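Local coordinates for protein aminotransferase (Paracoccus denitrificans, PDB 4GRX) that probably acts as a pyridoxal-phosphate-dependent class III omega-aminotransferase, moving amino groups from amines or omega-amino acids to carbonyl acceptors, at residues S27-F31 / T32-S36; A132-T135 / M136-L140; P176-S179 / V180-L183. All coordinates share one frame; numbering follows the deposited sequence.

The three contacts follow one another along the chain and all touch the second subunit. Contact 1 joins the loop after helix 19-26 to the start of helix 34-40; contact 2 is about two and a half turns of helix 129-146; contact 3 is a 3-10 turn between helix 167-172 and strand 188-191. Contacts 1 and 3 have centres about 17 Å apart and meet at the ligand pocket, where Phe-31 packs on Tyr-177. Contact 2 lies about 29 Å and 21 Å from them, centre to centre, yet reaches their copies across the dimer: Met-139 packs on Leu-28 of the second subunit, and Lys-138 makes a cation-pi contact with Phe-181 there. Pocket and dimer interface are thus built together.

Contact 1: residues S27-F31 / T32-S36; sequences SLYGF and TDMPS. With DAV (delta-amino valeric acid), chain F.
Thr-32 turns its hydroxyl back along the chain to Gly-30, while Phe-31 between them takes up left-handed helical backbone angles, uncommon for a residue with a side chain. The bond from Thr-32 OG1 to Gly-30 O measures 2.9 Å and arrives from well above the carbonyl plane. It becomes possible because OG1 stands beside its own backbone N (chi1 -63°), which leaves the methyl CG2 for the Tyr-29 ring, 3.9 Å from CD1. A beta-branched hydroxyl residue can do both. A water bridges the same bend, donating to Tyr-29 O at 3.1 Å and accepting from Thr-32 N.

Met-34, bent at chi2 and chi3, doubles over to make a Met-aromatic contact: SD lies 4.9 Å from the Tyr-29 ring centroid, on an oblique approach, and CE touches CD2. The phenol OH of Tyr-29 is hydrogen-bonded to Thr-42 OG1. Helix 34-40 begins here with Asp-33 as its N-cap, OD2 accepting from Ser-36 N at 3.1 Å.

The bend sends Phe-31 into the pocket. One ring face lies under the delta-amino valeric acid, whose CB sits 4.0 Å above the plane over its centre; Phe-97 of the second subunit meets this phenylalanine edge-to-face. The carboxylate O of the ligand is 3.7 Å from Phe-31 CD1. With no polar group on its ring, this residue offers a flat apolar face to the ligand's methylene chain.

Contact 2: residues A132-T135 / M136-L140; sequences ANDT and MVKML
Met-136 N donates to Ala-132 O at 2.9 Å, the first of five successive i to i+4 bonds along residues 132-140 of helix 129-146, which packs against the seven-stranded sheet of the aminotransferase fold. Val-137 N to Asn-133 O, Lys-138 N to Asp-134 O, Met-139 N to Thr-135 O and Leu-140 N to Met-136 O follow. Side chains rest on the same carbonyls: Val-137 places CG2 beside its backbone N, 3.3 Å from Asn-133 O, and Lys-138 CB lies 3.5 Å from Thr-135 O.

Apolar residues suit the side facing the sheet, where Met-136 and Val-137 pack on Phe-233 of strand 229-234 and Met-139 on Phe-124 of strand 122-126. Asn-133, polar among them, gives its ND2 to His-163 O and Asp-268 OD2. Farther out, Asp-134 OD2 and Lys-138 NZ bond Thr-166 OG1 and His-331 ND1 of their own chain, respectively, while Asp-134 OD1 and the same NZ bond Ala-167 N and Val-165 O of the second subunit.

Asp-134 and Lys-138 form no salt bridge: OD1 comes within 4.1 Å of the methylene CD, but a bend at chi3 (72°) carries the lysine end away, leaving NZ 6.1 Å from OD1.

Contact 3: residues P176-S179 / V180-L183; sequences PYNS and VFGL
At the wall of the ligand pocket, the 3-10 turn that carries Tyr-177 is closed by Val-180, whose N bonds Tyr-177 O at 3.2 Å. The next i to i+3 bond runs from Phe-181 N to Asn-178 O. Both donors stand well above the carbonyl plane they approach, as is usual in the tighter 3-10 winding. Val-180 also lays CG2 close to Tyr-177 O, while the same methyl sits 3.9 Å above the Phe-181 ring, over its centre. Asn-178 OD1 meets that ring at its edge instead, in plane and 3.6 Å from CD1, with amide and ring planes 40° apart; the slightly positive C-H rim probably favours an oxygen there.

The turn ends in a Schellman motif: Leu-183 N reaches back to Asn-178 O at 3.0 Å, and inside that bond Gly-182 N reaches Ser-179 O. Glycine suits the place, because Gly-182 has the positive phi (66°) that reverses the chain. Asn-178 O thus accepts twice, Phe-181 N and Leu-183 N arriving from opposite faces of its plane. Leu-183 CB comes within 4.2 Å of Asn-178 CB, where Schellman motifs often have an apolar contact, here with only the asparagine's methylene.

Pro-330 of the second subunit packs on Tyr-177, Val-180 and Phe-181. Ser-179 OG, held between its own backbone N and carbonyl carbon (chi1 61°), turns back to donate to Pro-176 O at 3.0 Å.

Contact 1: residues S27-F31 / T32-S36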
loop_
_atom_site.group_PDB
_atom_site.type_symbol
_atom_site.label_atom_id
_atom_site.label_comp_id
_atom_site.label_asym_id
_atom_site.label_seq_id
_atom_site.Cartn_x
_atom_site.Cartn_y
_atom_site.Cartn_z
ATOM N N SER A 27 16.926 -5.474 10.325
ATOM C CA SER A 27 15.673 -5.910 9.720
ATOM C C SER A 27 14.661 -6.433 10.722
ATOM O O SER A 27 15.005 -7.088 11.687
ATOM C CB SER A 27 15.931 -6.969 8.638
ATOM O OG SER A 27 16.671 -6.409 7.556
ATOM N N LEU A 28 13.402 -6.106 10.485
ATOM C CA LEU A 28 12.324 -6.843 11.085
ATOM C C LEU A 28 11.750 -7.634 9.939
ATOM O O LEU A 28 11.159 -7.060 9.021
ATOM C CB LEU A 28 11.283 -5.893 11.644
ATOM C CG LEU A 28 10.372 -6.538 12.678
ATOM C CD1 LEU A 28 9.915 -5.458 13.629
ATOM C CD2 LEU A 28 9.166 -7.218 12.044
ATOM N N TYR A 29 11.942 -8.947 9.968
ATOM C CA TYR A 29 11.591 -9.795 8.817
ATOM C C TYR A 29 10.096 -10.083 8.768
ATOM O O TYR A 29 9.468 -10.328 9.799
ATOM C CB TYR A 29 12.325 -11.127 8.877
ATOM C CG TYR A 29 13.823 -11.054 8.862
ATOM C CD1 TYR A 29 14.535 -11.306 7.697
ATOM C CD2 TYR A 29 14.537 -10.767 10.021
ATOM C CE1 TYR A 29 15.924 -11.259 7.683
ATOM C CE2 TYR A 29 15.924 -10.714 10.015
ATOM C CZ TYR A 29 16.611 -10.969 8.845
ATOM O OH TYR A 29 17.982 -10.924 8.836
ATOM N N GLY A 30 9.534 -10.052 7.565
ATOM C CA GLY A 30 8.156 -10.439 7.363
ATOM C C GLY A 30 8.079 -11.767 6.644
ATOM O O GLY A 30 8.818 -12.001 5.672
ATOM N N PHE A 31 7.171 -12.625 7.119
ATOM C CA PHE A 31 6.928 -13.944 6.529
ATOM C C PHE A 31 8.251 -14.657 6.361
ATOM O O PHE A 31 8.582 -15.123 5.278
ATOM C CB PHE A 31 6.250 -13.828 5.167
ATOM C CG PHE A 31 4.778 -13.525 5.231
ATOM C CD1 PHE A 31 3.887 -14.422 5.809
ATOM C CD2 PHE A 31 4.273 -12.349 4.668
ATOM C CE1 PHE A 31 2.531 -14.138 5.838
ATOM C CE2 PHE A 31 2.913 -12.069 4.690
ATOM C CZ PHE A 31 2.046 -12.964 5.273
ATOM N N THR A 32 9.020 -14.702 7.442
ATOM C CA THR A 32 10.333 -15.298 7.409
ATOM C C THR A 32 10.420 -16.236 8.612
ATOM O O THR A 32 10.176 -15.812 9.751
ATOM C CB THR A 32 11.427 -14.202 7.426
ATOM O OG1 THR A 32 11.310 -13.387 6.246
ATOM C CG2 THR A 32 12.822 -14.795 7.491
ATOM N N ASP A 33 10.716 -17.514 8.359
ATOM C CA ASP A 33 10.940 -18.448 9.447
ATOM C C ASP A 33 12.222 -18.059 10.190
ATOM O O ASP A 33 13.320 -18.105 9.629
ATOM C CB ASP A 33 11.003 -19.896 8.958
ATOM C CG ASP A 33 11.067 -20.898 10.113
ATOM O OD1 ASP A 33 9.989 -21.290 10.626
ATOM O OD2 ASP A 33 12.191 -21.295 10.512
ATOM N N MET A 34 12.064 -17.668 11.450
ATOM C CA MET A 34 13.168 -17.108 12.225
ATOM C C MET A 34 14.240 -18.126 12.662
ATOM O O MET A 34 15.428 -17.814 12.619
ATOM C CB MET A 34 12.636 -16.276 13.404
ATOM C CG MET A 34 11.840 -15.042 12.983
ATOM S SD MET A 34 12.757 -13.864 11.953
ATOM C CE MET A 34 14.083 -13.341 13.051
ATOM N N PRO A 35 13.845 -19.350 13.064
ATOM C CA PRO A 35 14.935 -20.320 13.323
ATOM C C PRO A 35 15.798 -20.724 12.092
ATOM O O PRO A 35 16.980 -21.060 12.275
ATOM C CB PRO A 35 14.196 -21.528 13.921
ATOM C CG PRO A 35 12.969 -20.934 14.530
ATOM C CD PRO A 35 12.550 -19.851 13.562
ATOM N N SER A 36 15.216 -20.691 10.881
ATOM C CA SER A 36 15.951 -20.910 9.623
ATOM C C SER A 36 16.921 -19.778 9.332
ATOM O O SER A 36 18.064 -20.015 8.934
ATOM C CB SER A 36 15.008 -20.999 8.425
ATOM O OG SER A 36 14.522 -22.303 8.214
HETATM O OXT DAV F . 1.121 -17.051 3.598
HETATM O O DAV F . 3.252 -17.600 4.066
HETATM C CB DAV F . 2.494 -15.021 1.806
HETATM C CG DAV F . 2.505 -14.725 0.311
HETATM C CD DAV F . 2.483 -13.213 0.111
HETATM N N DAV F . 1.794 -12.856 -1.134
HETATM C C DAV F . 2.359 -17.087 3.340
HETATM C C1 DAV F . 2.826 -16.510 1.979
HETATM O O HOH W 1 8.836 -13.351 10.105
#

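Contact 2: residues A132-T135 / M136-L140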
loop_
_atom_site.group_PDB
_atom_site.type_symbol
_atom_site.label_atom_id
_atom_site.label_comp_id
_atom_site.label_asym_id
_atom_site.label_seq_id
_atom_site.Cartn_x
_atom_site.Cartn_y
_atom_site.Cartn_z
ATOM N N ALA A 132 -5.644 -2.527 -2.750
ATOM C CA ALA A 132 -6.726 -2.668 -3.711
ATOM C C ALA A 132 -7.960 -3.393 -3.136
ATOM O O ALA A 132 -9.095 -2.952 -3.331
ATOM C CB ALA A 132 -6.230 -3.363 -4.963
ATOM N N ASN A 133 -7.748 -4.494 -2.415
ATOM C CA ASN A 133 -8.871 -5.175 -1.759
ATOM C C ASN A 133 -9.495 -4.318 -0.662
ATOM O O ASN A 133 -10.728 -4.213 -0.570
ATOM C CB ASN A 133 -8.450 -6.554 -1.228
ATOM C CG ASN A 133 -8.364 -7.595 -2.331
ATOM O OD1 ASN A 133 -9.258 -7.686 -3.193
ATOM N ND2 ASN A 133 -7.290 -8.383 -2.322
ATOM N N ASP A 134 -8.636 -3.710 0.156
ATOM C CA ASP A 134 -9.048 -2.735 1.136
ATOM C C ASP A 134 -9.903 -1.588 0.522
ATOM O O ASP A 134 -11.008 -1.283 1.020
ATOM C CB ASP A 134 -7.816 -2.183 1.837
ATOM C CG ASP A 134 -8.151 -1.576 3.167
ATOM O OD1 ASP A 134 -8.930 -0.592 3.187
ATOM O OD2 ASP A 134 -7.668 -2.090 4.202
ATOM N N THR A 135 -9.390 -0.974 -0.551
ATOM C CA THR A 135 -10.115 0.028 -1.326
ATOM C C THR A 135 -11.467 -0.511 -1.809
ATOM O O THR A 135 -12.482 0.200 -1.715
ATOM C CB THR A 135 -9.282 0.511 -2.536
ATOM O OG1 THR A 135 -8.186 1.323 -2.086
ATOM C CG2 THR A 135 -10.131 1.322 -3.529
ATOM N N MET A 136 -11.475 -1.760 -2.307
ATOM C CA MET A 136 -12.692 -2.371 -2.856
ATOM C C MET A 136 -13.797 -2.490 -1.817
ATOM O O MET A 136 -14.967 -2.252 -2.115
ATOM C CB MET A 136 -12.431 -3.743 -3.475
ATOM C CG MET A 136 -13.633 -4.304 -4.234
ATOM S SD MET A 136 -14.022 -3.299 -5.693
ATOM C CE MET A 136 -15.750 -2.890 -5.399
ATOM N N VAL A 137 -13.414 -2.872 -0.602
ATOM C CA VAL A 137 -14.368 -2.976 0.480
ATOM C C VAL A 137 -14.953 -1.591 0.775
ATOM O O VAL A 137 -16.165 -1.445 0.861
ATOM C CB VAL A 137 -13.737 -3.608 1.735
ATOM C CG1 VAL A 137 -14.747 -3.677 2.865
ATOM C CG2 VAL A 137 -13.246 -5.006 1.415
ATOM N N LYS A 138 -14.093 -0.579 0.897
ATOM C CA LYS A 138 -14.547 0.789 1.179
ATOM C C LYS A 138 -15.499 1.290 0.085
ATOM O O LYS A 138 -16.508 1.947 0.374
ATOM C CB LYS A 138 -13.364 1.746 1.322
ATOM C CG LYS A 138 -12.588 1.657 2.622
ATOM C CD LYS A 138 -11.436 2.661 2.611
ATOM C CE LYS A 138 -11.930 4.102 2.760
ATOM N NZ LYS A 138 -10.857 5.122 2.587
ATOM N N MET A 139 -15.172 0.961 -1.162
ATOM C CA MET A 139 -16.016 1.282 -2.302
ATOM C C MET A 139 -17.395 0.642 -2.121
ATOM O O MET A 139 -18.416 1.303 -2.292
ATOM C CB MET A 139 -15.367 0.772 -3.576
ATOM C CG MET A 139 -15.188 1.813 -4.662
ATOM S SD MET A 139 -13.878 1.247 -5.781
ATOM C CE MET A 139 -13.132 2.793 -6.289
ATOM N N LEU A 140 -17.429 -0.636 -1.746
ATOM C CA LEU A 140 -18.696 -1.303 -1.453
ATOM C C LEU A 140 -19.472 -0.601 -0.319
ATOM O O LEU A 140 -20.660 -0.296 -0.483
ATOM C CB LEU A 140 -18.482 -2.794 -1.177
ATOM C CG LEU A 140 -17.908 -3.609 -2.349
ATOM C CD1 LEU A 140 -17.639 -5.039 -1.936
ATOM C CD2 LEU A 140 -18.827 -3.593 -3.561
#

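Contact 3: residues P176-S179 / V180-L183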
loop_
_atom_site.group_PDB
_atom_site.type_symbol
_atom_site.label_atom_id
_atom_site.label_comp_id
_atom_site.label_asym_id
_atom_site.label_seq_id
_atom_site.Cartn_x
_atom_site.Cartn_y
_atom_site.Cartn_z
ATOM N N PRO A 176 -5.227 -19.535 9.890
ATOM C CA PRO A 176 -5.160 -19.486 11.350
ATOM C C PRO A 176 -4.309 -18.340 11.904
ATOM O O PRO A 176 -4.611 -17.835 12.984
ATOM C CB PRO A 176 -4.531 -20.838 11.723
ATOM C CG PRO A 176 -4.785 -21.721 10.549
ATOM C CD PRO A 176 -4.713 -20.816 9.364
ATOM N N TYR A 177 -3.273 -17.924 11.188
ATOM C CA TYR A 177 -2.290 -17.014 11.769
ATOM C C TYR A 177 -2.765 -15.587 12.068
ATOM O O TYR A 177 -2.134 -14.881 12.869
ATOM C CB TYR A 177 -0.985 -16.988 10.969
ATOM C CG TYR A 177 -1.107 -16.470 9.554
ATOM C CD1 TYR A 177 -0.742 -17.275 8.465
ATOM C CD2 TYR A 177 -1.565 -15.165 9.294
ATOM C CE1 TYR A 177 -0.836 -16.802 7.174
ATOM C CE2 TYR A 177 -1.661 -14.690 8.003
ATOM C CZ TYR A 177 -1.299 -15.508 6.950
ATOM O OH TYR A 177 -1.401 -15.034 5.656
ATOM N N ASN A 178 -3.877 -15.158 11.472
ATOM C CA ASN A 178 -4.394 -13.824 11.781
ATOM C C ASN A 178 -4.976 -13.637 13.193
ATOM O O ASN A 178 -5.314 -12.520 13.607
ATOM C CB ASN A 178 -5.319 -13.340 10.671
ATOM C CG ASN A 178 -4.532 -12.868 9.456
ATOM O OD1 ASN A 178 -3.478 -12.227 9.601
ATOM N ND2 ASN A 178 -5.027 -13.182 8.253
ATOM N N SER A 179 -5.059 -14.728 13.950
ATOM C CA SER A 179 -5.494 -14.640 15.332
ATOM C C SER A 179 -4.458 -13.916 16.195
ATOM O O SER A 179 -4.799 -13.400 17.248
ATOM C CB SER A 179 -5.752 -16.026 15.887
ATOM O OG SER A 179 -4.555 -16.766 15.839
ATOM N N VAL A 180 -3.203 -13.878 15.749
ATOM C CA VAL A 180 -2.154 -13.176 16.504
ATOM C C VAL A 180 -2.325 -11.658 16.480
ATOM O O VAL A 180 -1.695 -10.946 17.266
ATOM C CB VAL A 180 -0.719 -13.557 16.062
ATOM C CG1 VAL A 180 -0.498 -15.052 16.225
ATOM C CG2 VAL A 180 -0.409 -13.071 14.631
ATOM N N PHE A 181 -3.180 -11.184 15.575
ATOM C CA PHE A 181 -3.532 -9.778 15.471
ATOM C C PHE A 181 -4.918 -9.502 16.046
ATOM O O PHE A 181 -5.387 -8.360 16.027
ATOM C CB PHE A 181 -3.499 -9.317 14.010
ATOM C CG PHE A 181 -2.156 -9.488 13.338
ATOM C CD1 PHE A 181 -2.019 -10.327 12.228
ATOM C CD2 PHE A 181 -1.025 -8.812 13.814
ATOM C CE1 PHE A 181 -0.785 -10.490 11.613
ATOM C CE2 PHE A 181 0.225 -8.981 13.200
ATOM C CZ PHE A 181 0.343 -9.823 12.106
ATOM N N GLY A 182 -5.572 -10.544 16.558
ATOM C CA GLY A 182 -6.962 -10.450 16.960
ATOM C C GLY A 182 -7.882 -10.217 15.771
ATOM O O GLY A 182 -8.891 -9.530 15.889
ATOM N N LEU A 183 -7.541 -10.779 14.615
ATOM C CA LEU A 183 -8.425 -10.729 13.453
ATOM C C LEU A 183 -9.015 -12.117 13.195
ATOM O O LEU A 183 -8.594 -13.091 13.852
ATOM C CB LEU A 183 -7.671 -10.229 12.224
ATOM C CG LEU A 183 -7.031 -8.845 12.328
ATOM C CD1 LEU A 183 -6.294 -8.556 11.032
ATOM C CD2 LEU A 183 -8.031 -7.744 12.630
#